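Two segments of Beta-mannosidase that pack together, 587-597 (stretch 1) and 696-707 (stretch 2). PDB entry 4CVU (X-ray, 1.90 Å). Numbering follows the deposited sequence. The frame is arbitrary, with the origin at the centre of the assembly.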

# COMPACT_ATOMS: atom_id res chain seq x y z
N PRO A 587 23.96 8.58 33.45
CA PRO A 587 24.14 9.83 34.23
C PRO A 587 23.64 9.69 35.66
O PRO A 587 22.60 9.06 35.88
CB PRO A 587 23.29 10.84 33.46
CG PRO A 587 22.25 10.03 32.78
CD PRO A 587 22.92 8.73 32.41
N VAL A 588 24.39 10.21 36.63
CA VAL A 588 23.97 10.27 38.04
C VAL A 588 23.23 11.59 38.33
O VAL A 588 23.87 12.60 38.49
CB VAL A 588 25.17 10.07 39.00
CG1 VAL A 588 24.74 10.21 40.44
CG2 VAL A 588 25.77 8.65 38.83
N GLY A 589 21.89 11.57 38.35
CA GLY A 589 21.10 12.78 38.59
C GLY A 589 19.93 12.61 39.56
O GLY A 589 19.77 11.56 40.17
N ARG A 590 19.12 13.65 39.69
CA ARG A 590 18.00 13.67 40.63
C ARG A 590 16.69 13.13 39.99
O ARG A 590 15.69 12.82 40.68
CB ARG A 590 17.74 15.11 41.07
CG ARG A 590 18.92 15.89 41.64
CD ARG A 590 19.35 15.44 43.04
NE ARG A 590 20.38 16.36 43.53
CZ ARG A 590 21.19 16.16 44.57
NH1 ARG A 590 21.12 15.04 45.30
NH2 ARG A 590 22.08 17.10 44.88
N PHE A 591 16.69 13.01 38.67
CA PHE A 591 15.44 12.70 37.92
C PHE A 591 15.86 12.53 36.49
O PHE A 591 16.67 13.32 35.99
CB PHE A 591 14.48 13.90 38.04
CG PHE A 591 13.06 13.63 37.56
CD1 PHE A 591 12.77 13.55 36.21
CD2 PHE A 591 12.00 13.55 38.47
CE1 PHE A 591 11.46 13.33 35.78
CE2 PHE A 591 10.70 13.33 38.05
CZ PHE A 591 10.44 13.23 36.70
N ALA A 592 15.29 11.54 35.79
CA ALA A 592 15.67 11.29 34.42
C ALA A 592 14.44 11.60 33.59
O ALA A 592 13.48 10.86 33.66
CB ALA A 592 16.07 9.83 34.27
N ASN A 593 14.45 12.73 32.89
CA ASN A 593 13.27 13.20 32.17
C ASN A 593 13.22 12.80 30.71
O ASN A 593 12.16 12.96 30.06
CB ASN A 593 13.14 14.73 32.32
CG ASN A 593 14.03 15.51 31.40
OD1 ASN A 593 15.18 15.16 31.20
ND2 ASN A 593 13.52 16.61 30.86
N GLU A 594 14.36 12.30 30.21
CA GLU A 594 14.57 11.88 28.81
C GLU A 594 15.67 10.85 28.68
O GLU A 594 16.81 11.06 29.14
CB GLU A 594 15.04 13.05 27.93
CG GLU A 594 14.06 14.14 27.66
CD GLU A 594 14.45 15.05 26.49
OE1 GLU A 594 15.09 14.58 25.54
OE2 GLU A 594 14.03 16.26 26.47
N PHE A 595 15.36 9.76 27.98
CA PHE A 595 16.39 8.77 27.60
C PHE A 595 15.84 7.78 26.60
O PHE A 595 14.65 7.42 26.65
CB PHE A 595 16.97 8.04 28.81
CG PHE A 595 15.93 7.36 29.67
CD1 PHE A 595 15.21 8.08 30.64
CD2 PHE A 595 15.69 6.00 29.53
CE1 PHE A 595 14.26 7.44 31.43
CE2 PHE A 595 14.74 5.36 30.32
CZ PHE A 595 14.04 6.07 31.28
N GLY A 596 16.69 7.37 25.66
CA GLY A 596 16.26 6.37 24.65
C GLY A 596 17.20 6.02 23.52
O GLY A 596 18.37 6.45 23.49
N PHE A 597 16.70 5.13 22.66
CA PHE A 597 17.38 4.58 21.48
C PHE A 597 16.20 4.28 20.52
O PHE A 597 15.16 3.90 21.04
CB PHE A 597 18.03 3.28 21.84
CG PHE A 597 19.17 2.88 20.94
CD1 PHE A 597 18.96 2.14 19.82
CD2 PHE A 597 20.48 3.28 21.25
CE1 PHE A 597 20.01 1.78 18.99
CE2 PHE A 597 21.52 2.92 20.46
CZ PHE A 597 21.31 2.17 19.33
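Stretch 2, residues 696-707: LPERQLGSLYWQ

Stretch 2 runs alongside stretch 1 in the same direction: the axes of the strand around Gly 702 to Tyr 705 and the weakly bonded strand around Ala 592 to Phe 595 approach to 4.8 Å, with 26° between their N-to-C directions. It enters through a type I turn, Leu 696 to Arg 699, closed by Arg 699 N to Leu 696 O at 2.7 Å. Within that turn Glu 698 O accepts a hydrogen bond from Arg 590 NH1 (3.1 Å, 163°), lying near the guanidinium plane, where its N-H bonds point.

At Gln 700 phi/psi becomes extended (-69/136), and its CA lies 4.3 Å from Arg 590 CA. Its side-chain amide bonds within stretch 2, NE2 donating to Gly 702 O (2.7 Å) and OE1 accepting from Gly 702 N (3.1 Å). Leu 701 N then donates to Arg 590 O (2.9 Å, 165°).

Gly 702 CA sits over the face of the Phe 591 ring, 3.7 Å from its centroid; an ideal CB here would fall 2.1 Å from Phe 591 CE2. Ala 592 N to Gly 702 O (2.9 Å) and Leu 704 N to Ala 592 O (2.8 Å) flank Ser 703, defining the single bridge. Leu 704 CD1 meets the Phe 591 edge at CE1 (3.7 Å). Tyr 705 CA covers a face of the Phe 595 ring, 3.8 Å from its centroid, and Trp 706 N donates to Phe 595 O (2.8 Å).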

# COMPACT_ATOMS: atom_id res chain seq x y z
N LEU A 696 20.26 5.95 47.01
CA LEU A 696 21.70 6.34 47.01
C LEU A 696 21.81 7.86 47.19
O LEU A 696 20.80 8.54 47.22
CB LEU A 696 22.38 5.82 45.72
CG LEU A 696 22.19 4.31 45.44
CD1 LEU A 696 22.79 3.90 44.09
CD2 LEU A 696 22.77 3.45 46.55
N PRO A 697 23.03 8.41 47.35
CA PRO A 697 23.14 9.82 47.78
C PRO A 697 22.49 10.85 46.87
O PRO A 697 22.18 11.93 47.31
CB PRO A 697 24.66 10.06 47.88
CG PRO A 697 25.24 8.70 48.14
CD PRO A 697 24.37 7.76 47.31
N GLU A 698 22.31 10.52 45.59
CA GLU A 698 21.56 11.33 44.66
C GLU A 698 20.05 11.42 45.03
O GLU A 698 19.44 12.43 44.80
CB GLU A 698 21.76 10.87 43.20
CG GLU A 698 21.21 9.50 42.90
CD GLU A 698 22.26 8.45 42.76
OE1 GLU A 698 23.28 8.51 43.50
OE2 GLU A 698 22.07 7.58 41.91
N ARG A 699 19.51 10.39 45.65
CA ARG A 699 18.12 10.35 46.01
C ARG A 699 17.29 10.65 44.76
O ARG A 699 16.70 11.68 44.65
CB ARG A 699 17.77 11.32 47.13
CG ARG A 699 16.71 10.80 48.07
CD ARG A 699 15.38 10.75 47.38
NE ARG A 699 14.23 10.65 48.24
CZ ARG A 699 13.73 9.52 48.69
NH1 ARG A 699 14.32 8.38 48.46
NH2 ARG A 699 12.63 9.56 49.41
N GLN A 700 17.46 9.81 43.78
CA GLN A 700 16.82 9.95 42.49
C GLN A 700 15.29 9.71 42.61
O GLN A 700 14.88 8.75 43.21
CB GLN A 700 17.48 8.94 41.54
CG GLN A 700 17.58 9.36 40.07
CD GLN A 700 16.32 9.01 39.31
OE1 GLN A 700 15.41 8.47 39.87
NE2 GLN A 700 16.30 9.30 38.02
N LEU A 701 14.46 10.54 41.97
CA LEU A 701 13.01 10.39 42.13
C LEU A 701 12.16 10.45 40.85
O LEU A 701 10.99 10.87 40.92
CB LEU A 701 12.47 11.41 43.12
CG LEU A 701 12.87 11.25 44.60
CD1 LEU A 701 12.20 12.38 45.40
CD2 LEU A 701 12.46 9.94 45.18
N GLY A 702 12.70 10.00 39.71
CA GLY A 702 11.90 9.98 38.50
C GLY A 702 12.51 9.34 37.29
O GLY A 702 13.72 9.41 37.08
N SER A 703 11.63 8.69 36.49
CA SER A 703 12.00 8.10 35.23
C SER A 703 10.92 8.39 34.22
O SER A 703 9.80 7.85 34.37
CB SER A 703 12.10 6.60 35.38
OG SER A 703 12.35 5.97 34.13
N LEU A 704 11.25 9.21 33.22
CA LEU A 704 10.35 9.44 32.06
C LEU A 704 11.08 9.10 30.79
O LEU A 704 11.87 9.90 30.27
CB LEU A 704 9.86 10.89 32.02
CG LEU A 704 9.24 11.48 33.28
CD1 LEU A 704 8.90 12.96 33.12
CD2 LEU A 704 8.01 10.72 33.73
N TYR A 705 10.86 7.91 30.26
CA TYR A 705 11.58 7.52 29.06
C TYR A 705 11.15 8.31 27.81
O TYR A 705 10.01 8.83 27.70
CB TYR A 705 11.55 6.01 28.86
CG TYR A 705 10.22 5.35 28.43
CD1 TYR A 705 9.74 5.49 27.14
CD2 TYR A 705 9.50 4.55 29.31
CE1 TYR A 705 8.56 4.84 26.74
CE2 TYR A 705 8.33 3.90 28.92
CZ TYR A 705 7.86 4.05 27.64
OH TYR A 705 6.69 3.42 27.23
N TRP A 706 12.09 8.41 26.88
CA TRP A 706 11.84 9.02 25.57
C TRP A 706 11.63 7.88 24.57
O TRP A 706 12.57 7.13 24.31
CB TRP A 706 13.03 9.93 25.13
CG TRP A 706 12.60 10.64 23.90
CD1 TRP A 706 12.70 10.18 22.64
CD2 TRP A 706 11.83 11.84 23.82
NE1 TRP A 706 12.08 11.01 21.77
CE2 TRP A 706 11.54 12.06 22.47
CE3 TRP A 706 11.40 12.78 24.76
CZ2 TRP A 706 10.84 13.14 22.03
CZ3 TRP A 706 10.67 13.87 24.33
CH2 TRP A 706 10.40 14.04 22.97
N GLN A 707 10.44 7.69 23.97
CA GLN A 707 9.26 8.52 24.05
C GLN A 707 8.09 7.55 24.13
O GLN A 707 8.25 6.36 23.82
CB GLN A 707 9.10 9.39 22.80
CG GLN A 707 9.03 8.61 21.50
CD GLN A 707 9.31 9.42 20.25
OE1 GLN A 707 10.44 9.78 19.97
NE2 GLN A 707 8.26 9.69 19.46
O HOH W 1 15.08 13.57 43.19